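Local structure of periplasmic solute binding protein (Candidatus Liberibacter asiaticus str. psy62, 6IXI) at residues 11-16 / 247-252; 61-66 / 101-106; 167-172 / 213-218. The protein binds zinc or manganese in the periplasm and, as in related ZnuA-type solute-binding proteins, probably delivers the metal to an ABC transporter for uptake. All coordinates share one frame; numbering follows the deposited sequence.

Contact 1: 11-16 / 247-252; sequences FSIIGD and DSLSKP. With CD (cadmium ion), chain B; SO4 (sulfate ion), chain M.
The backbone N of L249 gives an almost straight hydrogen bond to S12 OG, 3.0 Å long with 176° at the hydrogen. S12 sits in the first turn of helix 12-22, and its first torsion (58°) places OG between its own N and carbonyl carbon, turned to meet the incoming chain. L249 can be followed outward from there. Its CB lies beside S12 OG, and CG comes in closer, 3.5 Å from the same oxygen. CD1 then reaches along the helix, touching S12 O at 3.5 Å and D16 CB at 3.7 Å, while CD2 bends off toward I13, a loose and doubtful contact because I13 has two conformers. This is one place where the two lobes of a ZnuA-type binding protein meet: the loop that leaves strand 239-244 of the C-terminal lobe crosses to the opening turn of an N-terminal helix. Just before the crossing, D247 O lies at the rim of the F11 ring, near its plane and 3.6 Å from CE2. The D247 carboxylate grips the cadmium of the metal site with both oxygens, alongside H39, H106 and E172. S248 OG gives a hydrogen bond to L249 O and accepts one from G35 N. Further on, K251 N donates to sulfate O2 at 2.6 Å, and Y245 OH holds that sulfate too.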
loop_
_atom_site.group_PDB
_atom_site.type_symbol
_atom_site.label_atom_id
_atom_site.label_comp_id
_atom_site.label_asym_id
_atom_site.label_seq_id
_atom_site.Cartn_x
_atom_site.Cartn_y
_atom_site.Cartn_z
ATOM N N PHE A 11 3.585 -9.544 -0.593
ATOM C CA PHE A 11 4.110 -8.639 -1.611
ATOM C C PHE A 11 5.159 -7.701 -1.012
ATOM O O PHE A 11 5.397 -7.742 0.181
ATOM C CB PHE A 11 2.984 -7.929 -2.375
ATOM C CG PHE A 11 2.374 -6.714 -1.718
ATOM C CD1 PHE A 11 1.686 -6.817 -0.511
ATOM C CD2 PHE A 11 2.441 -5.471 -2.337
ATOM C CE1 PHE A 11 1.087 -5.706 0.071
ATOM C CE2 PHE A 11 1.840 -4.357 -1.759
ATOM C CZ PHE A 11 1.147 -4.480 -0.568
ATOM N N SER A 12 5.794 -6.882 -1.861
ATOM C CA SER A 12 7.059 -6.231 -1.521
ATOM C C SER A 12 6.905 -5.266 -0.334
ATOM O O SER A 12 7.826 -5.139 0.475
ATOM C CB SER A 12 7.652 -5.539 -2.746
ATOM O OG SER A 12 6.718 -4.588 -3.254
ATOM N N ILE A 13 5.743 -4.609 -0.229
ATOM C CA ILE A 13 5.502 -3.647 0.837
ATOM C C ILE A 13 5.550 -4.352 2.197
ATOM O O ILE A 13 6.206 -3.878 3.125
ATOM C CB ILE A 13 4.194 -2.866 0.588
ATOM C CG1 ILE A 13 4.347 -1.908 -0.597
ATOM C CG2 ILE A 13 3.744 -2.121 1.839
ATOM C CD1 ILE A 13 3.209 -0.938 -0.743
ATOM N N ILE A 14 4.892 -5.515 2.301
ATOM C CA ILE A 14 4.851 -6.222 3.573
ATOM C C ILE A 14 6.214 -6.845 3.853
ATOM O O ILE A 14 6.670 -6.845 4.995
ATOM C CB ILE A 14 3.691 -7.226 3.611
ATOM C CG1 ILE A 14 2.363 -6.459 3.639
ATOM C CG2 ILE A 14 3.825 -8.158 4.811
ATOM C CD1 ILE A 14 1.164 -7.330 3.354
ATOM N N GLY A 15 6.879 -7.333 2.803
ATOM C CA GLY A 15 8.194 -7.926 2.988
ATOM C C GLY A 15 9.205 -6.927 3.543
ATOM O O GLY A 15 9.969 -7.248 4.442
ATOM N N ASP A 16 9.209 -5.716 2.983
ATOM C CA ASP A 16 10.078 -4.655 3.474
ATOM C C ASP A 16 9.709 -4.258 4.910
ATOM O O ASP A 16 10.605 -4.044 5.722
ATOM C CB ASP A 16 10.117 -3.461 2.508
ATOM C CG ASP A 16 11.001 -2.344 3.048
ATOM O OD1 ASP A 16 12.238 -2.495 2.987
ATOM O OD2 ASP A 16 10.449 -1.378 3.601
ATOM N N ASP A 247 1.548 0.453 -5.446
ATOM C CA ASP A 247 1.204 -0.964 -5.512
ATOM C C ASP A 247 2.406 -1.870 -5.285
ATOM O O ASP A 247 2.257 -3.066 -5.068
ATOM C CB ASP A 247 0.523 -1.320 -6.835
ATOM C CG ASP A 247 -0.989 -1.243 -6.723
ATOM O OD1 ASP A 247 -1.469 -1.013 -5.597
ATOM O OD2 ASP A 247 -1.676 -1.397 -7.760
ATOM N N SER A 248 3.609 -1.299 -5.382
ATOM C CA SER A 248 4.807 -2.109 -5.392
ATOM C C SER A 248 5.967 -1.211 -5.012
ATOM O O SER A 248 5.963 -0.043 -5.379
ATOM C CB SER A 248 5.023 -2.655 -6.798
ATOM O OG SER A 248 6.238 -3.387 -6.869
ATOM N N LEU A 249 6.985 -1.775 -4.361
ATOM C CA LEU A 249 8.250 -1.066 -4.242
ATOM C C LEU A 249 8.842 -0.939 -5.641
ATOM O O LEU A 249 8.613 -1.786 -6.505
ATOM C CB LEU A 249 9.224 -1.838 -3.348
ATOM C CG LEU A 249 8.761 -2.101 -1.912
ATOM C CD1 LEU A 249 9.861 -2.771 -1.093
ATOM C CD2 LEU A 249 8.341 -0.807 -1.237
ATOM N N SER A 250 9.622 0.121 -5.843
ATOM C CA SER A 250 10.380 0.266 -7.065
ATOM C C SER A 250 11.528 -0.744 -7.059
ATOM O O SER A 250 11.786 -1.417 -6.052
ATOM C CB SER A 250 10.890 1.685 -7.182
ATOM O OG SER A 250 11.976 1.887 -6.297
ATOM N N LYS A 251 12.195 -0.845 -8.216
ATOM C CA LYS A 251 13.479 -1.514 -8.343
ATOM C C LYS A 251 14.482 -0.802 -7.428
ATOM O O LYS A 251 14.290 0.360 -7.058
ATOM C CB LYS A 251 13.899 -1.539 -9.820
ATOM C CG LYS A 251 13.824 -0.190 -10.528
ATOM C CD LYS A 251 14.587 -0.059 -11.833
ATOM C CE LYS A 251 14.963 1.383 -12.117
ATOM N NZ LYS A 251 15.201 1.633 -13.561
ATOM N N PRO A 252 15.548 -1.493 -6.971
ATOM C CA PRO A 252 16.451 -0.934 -5.959
ATOM C C PRO A 252 17.031 0.449 -6.265
ATOM O O PRO A 252 17.260 1.246 -5.357
ATOM C CB PRO A 252 17.497 -2.047 -5.794
ATOM C CG PRO A 252 16.695 -3.291 -6.119
ATOM C CD PRO A 252 15.894 -2.876 -7.336
HETATM CD CD CD B . -3.581 -1.251 -6.442
HETATM S S SO4 M . 10.696 1.183 -11.094
HETATM O O1 SO4 M . 11.053 0.685 -12.396
HETATM O O2 SO4 M . 10.699 0.090 -10.156
HETATM O O3 SO4 M . 9.375 1.761 -11.142
HETATM O O4 SO4 M . 11.658 2.187 -10.695
#

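Contact 2: 61-66 / 101-106; sequences GLHLEE and SEPNPH. With CD (cadmium ion), chain C; CD (cadmium ion), chain B.
H63 and E102 meet through a hydrogen bond from ND1 to OE1, 2.8 Å long and 160° at the hydrogen. The oxygen lies in the imidazole plane, but the donor stands well above the carboxylate plane, the two flat groups being nearly perpendicular. With CG beside its own backbone N (chi1 -69°), H63 turns one face of its ring to P103, whose CD sits 3.7 Å over the ring centre in a CH-pi contact. E102 bends at chi2, which brings both oxygens onto a cadmium ion, OE1 at 2.4 Å and OE2 at 2.6 Å. E66 arrives from the opposite direction on an extended chain and puts OE2 2.2 Å from this cadmium, which a water also binds; the ion probably offsets the closeness of the two carboxylates. Deeper in, L62 lies aslant P103, L62 CD2 3.9 Å from P103 CB, and L64 CB packs on P105 CB at 4.0 Å. Next to P105 along the chain, N104 OD1 accepts from both H106 N and H106 ND1. The bond to N closes an Asx turn, and the one to ND1 fixes the imidazole rotation, leaving NE2 2.2 Å from the cadmium in the ZnuA-type metal site.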
loop_
_atom_site.group_PDB
_atom_site.type_symbol
_atom_site.label_atom_id
_atom_site.label_comp_id
_atom_site.label_asym_id
_atom_site.label_seq_id
_atom_site.Cartn_x
_atom_site.Cartn_y
_atom_site.Cartn_z
ATOM N N GLY A 61 -4.633 -9.080 3.223
ATOM C CA GLY A 61 -6.067 -9.203 3.399
ATOM C C GLY A 61 -6.778 -8.104 2.625
ATOM O O GLY A 61 -6.246 -7.618 1.631
ATOM N N LEU A 62 -7.983 -7.725 3.075
ATOM C CA LEU A 62 -8.809 -6.794 2.318
ATOM C C LEU A 62 -8.829 -7.227 0.852
ATOM O O LEU A 62 -8.835 -6.386 -0.044
ATOM C CB LEU A 62 -8.235 -5.380 2.464
ATOM C CG LEU A 62 -8.197 -4.827 3.890
ATOM C CD1 LEU A 62 -7.571 -3.434 3.920
ATOM C CD2 LEU A 62 -9.592 -4.813 4.504
ATOM N N HIS A 63 -8.809 -8.552 0.630
ATOM C CA HIS A 63 -9.022 -9.168 -0.677
ATOM C C HIS A 63 -7.849 -8.952 -1.628
ATOM O O HIS A 63 -7.970 -9.309 -2.795
ATOM C CB HIS A 63 -10.358 -8.760 -1.341
ATOM C CG HIS A 63 -11.572 -9.307 -0.666
ATOM N ND1 HIS A 63 -12.761 -9.528 -1.348
ATOM C CD2 HIS A 63 -11.805 -9.656 0.623
ATOM C CE1 HIS A 63 -13.677 -9.970 -0.505
ATOM N NE2 HIS A 63 -13.111 -10.066 0.709
ATOM N N LEU A 64 -6.714 -8.423 -1.139
ATOM C CA LEU A 64 -5.599 -8.156 -2.040
ATOM C C LEU A 64 -5.134 -9.452 -2.703
ATOM O O LEU A 64 -4.765 -9.456 -3.880
ATOM C CB LEU A 64 -4.431 -7.480 -1.307
ATOM C CG LEU A 64 -3.203 -7.212 -2.178
ATOM C CD1 LEU A 64 -3.503 -6.144 -3.216
ATOM C CD2 LEU A 64 -1.989 -6.822 -1.339
ATOM N N GLU A 65 -5.128 -10.543 -1.929
ATOM C CA GLU A 65 -4.492 -11.760 -2.398
ATOM C C GLU A 65 -5.549 -12.719 -2.957
ATOM O O GLU A 65 -5.285 -13.914 -3.124
ATOM C CB GLU A 65 -3.681 -12.411 -1.273
ATOM C CG GLU A 65 -2.448 -11.614 -0.837
ATOM C CD GLU A 65 -2.694 -10.652 0.317
ATOM O OE1 GLU A 65 -3.837 -10.607 0.785
ATOM O OE2 GLU A 65 -1.742 -9.951 0.754
ATOM N N GLU A 66 -6.753 -12.214 -3.239
ATOM C CA GLU A 66 -7.858 -13.151 -3.412
ATOM C C GLU A 66 -7.646 -14.074 -4.617
ATOM O O GLU A 66 -8.065 -15.220 -4.578
ATOM C CB GLU A 66 -9.210 -12.447 -3.491
ATOM C CG GLU A 66 -9.426 -11.706 -4.792
ATOM C CD GLU A 66 -10.693 -10.868 -4.779
ATOM O OE1 GLU A 66 -11.528 -11.060 -3.858
ATOM O OE2 GLU A 66 -10.835 -10.015 -5.678
ATOM N N SER A 101 -19.904 -3.358 -0.127
ATOM C CA SER A 101 -19.145 -3.870 -1.263
ATOM C C SER A 101 -17.836 -4.518 -0.814
ATOM O O SER A 101 -17.562 -4.629 0.380
ATOM C CB SER A 101 -18.865 -2.763 -2.249
ATOM O OG SER A 101 -18.020 -1.777 -1.668
ATOM N N GLU A 102 -17.029 -4.919 -1.807
ATOM C CA GLU A 102 -15.698 -5.475 -1.618
ATOM C C GLU A 102 -14.766 -4.410 -1.028
ATOM O O GLU A 102 -14.857 -3.226 -1.360
ATOM C CB GLU A 102 -15.159 -5.977 -2.957
ATOM C CG GLU A 102 -15.174 -7.492 -3.116
ATOM C CD GLU A 102 -13.952 -8.007 -3.868
ATOM O OE1 GLU A 102 -13.742 -9.239 -3.909
ATOM O OE2 GLU A 102 -13.189 -7.164 -4.405
ATOM N N PRO A 103 -13.837 -4.786 -0.125
ATOM C CA PRO A 103 -12.945 -3.803 0.497
ATOM C C PRO A 103 -11.919 -3.296 -0.516
ATOM O O PRO A 103 -11.447 -4.036 -1.382
ATOM C CB PRO A 103 -12.316 -4.583 1.670
ATOM C CG PRO A 103 -12.367 -6.037 1.232
ATOM C CD PRO A 103 -13.588 -6.165 0.341
ATOM N N ASN A 104 -11.625 -1.998 -0.439
ATOM C CA ASN A 104 -10.448 -1.429 -1.087
ATOM C C ASN A 104 -9.218 -1.958 -0.340
ATOM O O ASN A 104 -9.155 -1.885 0.883
ATOM C CB ASN A 104 -10.550 0.098 -1.088
ATOM C CG ASN A 104 -9.464 0.794 -1.876
ATOM O OD1 ASN A 104 -8.269 0.557 -1.652
ATOM N ND2 ASN A 104 -9.867 1.674 -2.784
ATOM N N PRO A 105 -8.206 -2.550 -1.015
ATOM C CA PRO A 105 -7.078 -3.138 -0.291
ATOM C C PRO A 105 -5.953 -2.210 0.181
ATOM O O PRO A 105 -5.090 -2.650 0.938
ATOM C CB PRO A 105 -6.518 -4.122 -1.318
ATOM C CG PRO A 105 -6.797 -3.451 -2.649
ATOM C CD PRO A 105 -8.067 -2.653 -2.469
ATOM N N HIS A 106 -5.955 -0.937 -0.250
ATOM C CA HIS A 106 -4.754 -0.102 -0.212
ATOM C C HIS A 106 -4.536 0.523 1.174
ATOM O O HIS A 106 -4.253 1.722 1.279
ATOM C CB HIS A 106 -4.824 0.929 -1.374
ATOM C CG HIS A 106 -4.964 0.304 -2.733
ATOM N ND1 HIS A 106 -6.199 0.187 -3.368
ATOM C CD2 HIS A 106 -4.050 -0.247 -3.577
ATOM C CE1 HIS A 106 -6.030 -0.381 -4.556
ATOM N NE2 HIS A 106 -4.727 -0.685 -4.700
HETATM CD CD CD C . -12.750 -9.039 -6.088
HETATM CD CD CD B . -3.581 -1.251 -6.442
HETATM O O HOH W 1 -13.937 -11.011 -5.671
#

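Contact 3: 167-172 / 213-218; sequences WFVTSE and HKIKFI. With CD (cadmium ion), chain D; CD (cadmium ion), chain B.
T170, whose carbonyl oxygen rests near I218 CD1, makes the shortest polar bond here: OG1 donates to E172 O at 2.6 Å, the donor almost in line with the carbonyl (C=O...donor angle 162°). Its first torsion (61°) points OG1 to that carbonyl, two residues on. In this C-terminal alpha/beta lobe, strand 167-170 runs beside the start of strand 217-221 and parallel to it, V169 pairing through its backbone with F219; H213 to K216 are the helix end and the loop leading in. E172, just after the corner at S171, holds the cadmium of the metal site with both carboxylate oxygens. E221, on the adjoining strand, receives S171 N on OE2 and E172 N on OE1, which probably steadies the corner that presents that ligand.

Across the strands the grip is apolar. V169 splits its two methyls between two isoleucines: CG1, anti to the backbone N, meets I218 CG1 at 3.7 Å, whereas CG2 turns the other way to I215 CG2 at 3.6 Å. V169 O also receives a CA-H...O contact from I218. At the strand's start I215 and H213 lie on the same side of the W167 indole. I215 crosses it at about a right angle and sets CD1 over the five-membered ring, 3.7 Å from its centroid, a CH-pi contact. H213, the last residue of helix 200-213, meets the six-membered ring obliquely, planes 41° apart, with W167 CZ2 over the centre of the imidazole. Its ND1 binds a separate cadmium ion at 2.3 Å, and a water lies 2.7 Å from that metal.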
loop_
_atom_site.group_PDB
_atom_site.type_symbol
_atom_site.label_atom_id
_atom_site.label_comp_id
_atom_site.label_asym_id
_atom_site.label_seq_id
_atom_site.Cartn_x
_atom_site.Cartn_y
_atom_site.Cartn_z
ATOM N N TRP A 167 -8.516 17.400 -1.995
ATOM C CA TRP A 167 -8.869 16.317 -2.902
ATOM C C TRP A 167 -7.586 15.604 -3.304
ATOM O O TRP A 167 -6.639 16.268 -3.707
ATOM C CB TRP A 167 -9.537 16.886 -4.162
ATOM C CG TRP A 167 -10.915 17.429 -3.947
ATOM C CD1 TRP A 167 -11.263 18.715 -3.653
ATOM C CD2 TRP A 167 -12.140 16.682 -4.013
ATOM N NE1 TRP A 167 -12.624 18.816 -3.532
ATOM C CE2 TRP A 167 -13.187 17.586 -3.746
ATOM C CE3 TRP A 167 -12.451 15.345 -4.276
ATOM C CZ2 TRP A 167 -14.519 17.188 -3.735
ATOM C CZ3 TRP A 167 -13.771 14.949 -4.268
ATOM C CH2 TRP A 167 -14.790 15.864 -4.003
ATOM N N PHE A 168 -7.576 14.269 -3.168
ATOM C CA PHE A 168 -6.591 13.408 -3.810
ATOM C C PHE A 168 -7.259 12.731 -5.001
ATOM O O PHE A 168 -8.151 11.904 -4.810
ATOM C CB PHE A 168 -6.076 12.317 -2.858
ATOM C CG PHE A 168 -5.401 12.793 -1.592
ATOM C CD1 PHE A 168 -4.696 13.997 -1.560
ATOM C CD2 PHE A 168 -5.449 12.019 -0.433
ATOM C CE1 PHE A 168 -4.072 14.420 -0.390
ATOM C CE2 PHE A 168 -4.839 12.448 0.739
ATOM C CZ PHE A 168 -4.149 13.647 0.758
ATOM N N VAL A 169 -6.803 13.080 -6.212
ATOM C CA VAL A 169 -7.363 12.527 -7.435
ATOM C C VAL A 169 -6.328 11.672 -8.161
ATOM O O VAL A 169 -5.271 12.154 -8.561
ATOM C CB VAL A 169 -7.971 13.607 -8.355
ATOM C CG1 VAL A 169 -8.617 12.967 -9.580
ATOM C CG2 VAL A 169 -9.015 14.415 -7.593
ATOM N N THR A 170 -6.671 10.389 -8.339
ATOM C CA THR A 170 -5.736 9.409 -8.857
ATOM C C THR A 170 -6.433 8.551 -9.914
ATOM O O THR A 170 -7.620 8.721 -10.195
ATOM C CB THR A 170 -5.116 8.577 -7.723
ATOM O OG1 THR A 170 -6.163 7.882 -7.050
ATOM C CG2 THR A 170 -4.343 9.414 -6.724
ATOM N N SER A 171 -5.665 7.633 -10.503
ATOM C CA SER A 171 -6.206 6.744 -11.507
ATOM C C SER A 171 -6.880 5.544 -10.826
ATOM O O SER A 171 -8.111 5.455 -10.831
ATOM C CB SER A 171 -5.134 6.415 -12.526
ATOM O OG SER A 171 -4.614 7.641 -13.067
ATOM N N GLU A 172 -6.094 4.657 -10.196
ATOM C CA GLU A 172 -6.659 3.650 -9.301
ATOM C C GLU A 172 -7.078 4.345 -8.005
ATOM O O GLU A 172 -6.534 5.404 -7.678
ATOM C CB GLU A 172 -5.602 2.593 -8.969
ATOM C CG GLU A 172 -6.161 1.308 -8.358
ATOM C CD GLU A 172 -5.123 0.375 -7.753
ATOM O OE1 GLU A 172 -4.008 0.860 -7.415
ATOM O OE2 GLU A 172 -5.430 -0.829 -7.590
ATOM N N HIS A 213 -15.436 21.022 -8.701
ATOM C CA HIS A 213 -14.715 21.388 -7.493
ATOM C C HIS A 213 -13.419 22.122 -7.807
ATOM O O HIS A 213 -12.699 22.491 -6.888
ATOM C CB HIS A 213 -14.435 20.166 -6.613
ATOM C CG HIS A 213 -15.668 19.533 -6.070
ATOM N ND1 HIS A 213 -16.354 20.057 -4.991
ATOM C CD2 HIS A 213 -16.343 18.429 -6.451
ATOM C CE1 HIS A 213 -17.401 19.301 -4.733
ATOM N NE2 HIS A 213 -17.409 18.290 -5.612
ATOM N N LYS A 214 -13.120 22.325 -9.094
ATOM C CA LYS A 214 -11.954 23.098 -9.502
ATOM C C LYS A 214 -10.681 22.362 -9.093
ATOM O O LYS A 214 -9.682 22.984 -8.740
ATOM C CB LYS A 214 -11.982 24.518 -8.916
ATOM C CG LYS A 214 -12.942 25.494 -9.585
ATOM C CD LYS A 214 -14.396 25.148 -9.343
ATOM C CE LYS A 214 -15.297 25.490 -10.510
ATOM N NZ LYS A 214 -15.622 26.935 -10.542
ATOM N N ILE A 215 -10.739 21.030 -9.137
ATOM C CA ILE A 215 -9.606 20.217 -8.753
ATOM C C ILE A 215 -8.521 20.424 -9.803
ATOM O O ILE A 215 -8.817 20.400 -10.984
ATOM C CB ILE A 215 -10.035 18.743 -8.600
ATOM C CG1 ILE A 215 -10.923 18.557 -7.365
ATOM C CG2 ILE A 215 -8.813 17.842 -8.556
ATOM C CD1 ILE A 215 -11.809 17.330 -7.409
ATOM N N LYS A 216 -7.268 20.601 -9.354
ATOM C CA LYS A 216 -6.196 21.106 -10.201
ATOM C C LYS A 216 -5.302 20.007 -10.771
ATOM O O LYS A 216 -4.569 20.261 -11.725
ATOM C CB LYS A 216 -5.346 22.102 -9.406
ATOM C CG LYS A 216 -6.048 23.415 -9.098
ATOM C CD LYS A 216 -6.270 24.249 -10.345
ATOM C CE LYS A 216 -7.510 25.119 -10.284
ATOM N NZ LYS A 216 -7.640 25.955 -11.501
ATOM N N PHE A 217 -5.326 18.801 -10.191
ATOM C CA PHE A 217 -4.343 17.786 -10.566
ATOM C C PHE A 217 -4.935 16.379 -10.482
ATOM O O PHE A 217 -5.789 16.095 -9.639
ATOM C CB PHE A 217 -3.103 17.858 -9.663
ATOM C CG PHE A 217 -2.212 19.065 -9.852
ATOM C CD1 PHE A 217 -1.145 19.033 -10.739
ATOM C CD2 PHE A 217 -2.424 20.232 -9.128
ATOM C CE1 PHE A 217 -0.320 20.144 -10.894
ATOM C CE2 PHE A 217 -1.616 21.351 -9.298
ATOM C CZ PHE A 217 -0.560 21.302 -10.179
ATOM N N ILE A 218 -4.467 15.501 -11.376
ATOM C CA ILE A 218 -4.798 14.089 -11.301
ATOM C C ILE A 218 -3.508 13.309 -11.540
ATOM O O ILE A 218 -2.767 13.605 -12.480
ATOM C CB ILE A 218 -5.919 13.679 -12.286
ATOM C CG1 ILE A 218 -6.192 12.168 -12.256
ATOM C CG2 ILE A 218 -5.607 14.138 -13.707
ATOM C CD1 ILE A 218 -7.489 11.747 -12.946
HETATM CD CD CD D . -15.852 21.624 -3.407
HETATM CD CD CD B . -3.581 -1.251 -6.442
HETATM O O HOH W 2 -15.942 24.022 -4.576
#

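How the contacts relate
Starting from the N terminus, 11-16 comes first, but its partner 247-252 arrives only near the end, so contact 1 closes a loop of 230 residues that contains both of the others. Inside it, contact 2 opens at 61-66 and closes at 101-106, joining two loops of the N-terminal lobe on either side of strand 80-83. Contact 3 follows in series, from 167-172 to 213-218, and ties neighbouring strands in the C-terminal lobe. No loops cross. Contact 1 then brings the C-terminal lobe back to the N-terminal one. All three meet at a single cadmium: D247, H106 and E172 each come from a different contact, and H39 completes the set.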